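Local coordinates for enoyl-CoA hydratase (PDB 2PPY), which probably catalyses the reversible addition of water to the double bond of enoyl-CoA thioesters in fatty acid beta-oxidation, at the interface of chains A and B. Coordinates in Å, arbitrary orientation; residue numbers count along the deposited sequence, not the author numbering. Chains: chain A/B, Enoyl-CoA hydratase.

The interface of chains A and B. Residues chain A 125, 185-186, 200; chain B 161-162, 165, 169.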
# COMPACT_ATOMS: atom_id res chain seq x y z
N LEU A 125 2.19 -23.61 -4.62
CA LEU A 125 1.99 -24.16 -5.95
C LEU A 125 0.82 -25.14 -5.96
O LEU A 125 0.47 -25.71 -4.94
CB LEU A 125 3.25 -24.89 -6.43
CG LEU A 125 4.56 -24.12 -6.53
CD1 LEU A 125 5.73 -25.10 -6.62
CD2 LEU A 125 4.53 -23.20 -7.74
N ASN A 185 -0.47 -24.69 -11.54
CA ASN A 185 0.83 -24.53 -12.20
C ASN A 185 1.19 -25.69 -13.13
O ASN A 185 2.02 -25.54 -14.02
CB ASN A 185 1.95 -24.38 -11.17
CG ASN A 185 1.66 -23.30 -10.16
OD1 ASN A 185 0.89 -23.50 -9.22
ND2 ASN A 185 2.27 -22.14 -10.35
N ARG A 186 0.58 -26.84 -12.90
CA ARG A 186 0.85 -28.03 -13.70
C ARG A 186 -0.37 -28.93 -13.78
O ARG A 186 -1.15 -29.01 -12.84
CB ARG A 186 1.98 -28.85 -13.09
CG ARG A 186 3.32 -28.16 -12.97
CD ARG A 186 4.17 -28.38 -14.20
NE ARG A 186 5.55 -27.97 -13.95
CZ ARG A 186 5.92 -26.72 -13.68
NH1 ARG A 186 5.02 -25.75 -13.65
NH2 ARG A 186 7.19 -26.45 -13.44
N TYR A 200 8.99 -33.48 -8.42
CA TYR A 200 9.26 -32.05 -8.39
C TYR A 200 9.78 -31.67 -7.01
O TYR A 200 10.77 -30.96 -6.89
CB TYR A 200 7.98 -31.27 -8.71
CG TYR A 200 8.12 -29.76 -8.77
CD1 TYR A 200 8.18 -28.99 -7.61
CD2 TYR A 200 8.15 -29.10 -10.00
CE1 TYR A 200 8.26 -27.60 -7.67
CE2 TYR A 200 8.22 -27.71 -10.07
CZ TYR A 200 8.28 -26.96 -8.90
OH TYR A 200 8.32 -25.58 -8.96
N SER B 161 2.90 -16.89 -8.50
CA SER B 161 3.03 -18.34 -8.45
C SER B 161 3.95 -18.84 -9.56
O SER B 161 4.83 -19.67 -9.34
CB SER B 161 1.66 -19.00 -8.55
OG SER B 161 1.72 -20.37 -8.19
N ARG B 162 3.73 -18.33 -10.77
CA ARG B 162 4.55 -18.72 -11.91
C ARG B 162 5.99 -18.26 -11.71
O ARG B 162 6.93 -18.95 -12.09
CB ARG B 162 3.99 -18.12 -13.20
CG ARG B 162 2.75 -18.84 -13.67
CD ARG B 162 2.18 -18.21 -14.92
NE ARG B 162 1.14 -19.06 -15.48
CZ ARG B 162 0.48 -18.80 -16.60
NH1 ARG B 162 0.76 -17.70 -17.29
NH2 ARG B 162 -0.44 -19.64 -17.04
N ASP B 165 7.72 -20.60 -9.18
CA ASP B 165 8.08 -21.85 -9.82
C ASP B 165 9.43 -21.64 -10.52
O ASP B 165 10.41 -22.34 -10.22
CB ASP B 165 6.98 -22.21 -10.84
CG ASP B 165 7.24 -23.50 -11.59
OD1 ASP B 165 8.08 -24.32 -11.17
OD2 ASP B 165 6.56 -23.70 -12.62
N THR B 169 13.15 -23.44 -9.14
CA THR B 169 13.70 -24.52 -9.95
C THR B 169 14.86 -23.97 -10.78
O THR B 169 15.70 -24.72 -11.28
CB THR B 169 12.64 -25.12 -10.90
OG1 THR B 169 12.31 -24.17 -11.92
CG2 THR B 169 11.38 -25.49 -10.13
O HOH W 1 3.84 -22.18 -12.72
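A:Tyr200 and B:Thr169 meet at the apolar centre of this patch between two subunits of the crotonase family, in which hexamers are common; the deposited assembly likewise holds six copies. The methyl CG2 of B:Thr169 sits 3.6 Å from ring carbon CZ of A:Tyr200, the two side chains crossing at about a right angle. On the other flank, methyl CD2 of A:Leu125 lies 4.1 Å from CB of B:Asp165, a looser contact to the acid's methylene. B:Asp165 projects from helix 160-169 of chain B and illustrates how one carboxylate can organise a subunit contact. Its CG points away from the backbone N (chi1 180°), which carries the carboxylate towards chain A. There OD1 receives the phenol OH of A:Tyr200 at 2.6 Å, at the ring's edge but from above the carboxylate plane. The other oxygen, OD2, is gripped end-on by both terminal nitrogens of A:Arg186 in a salt bridge, NH1 at 2.8 Å and NH2 at 2.9 Å. NH2 meets the syn lone pair of OD2, whereas NH1 approaches on the syn side but tilted out of the carboxylate plane. The arginine chain bends at chi2 (-90°), and NH1 also donates to the carbonyl O of A:Asn185 at 3.0 Å, which should help fix the guanidinium's rotation. A leucine in place of A:Arg186 would probably leave the B:Asp165 carboxylate without its charged mate and the A:Asn185 carbonyl without this donor. Towards the rim, ND2 of A:Asn185 donates almost straight, in its amide plane, to the hydroxyl OG of B:Ser161 at 2.8 Å. The same amide nitrogen reaches a water that bridges to OD2 of B:Asp165.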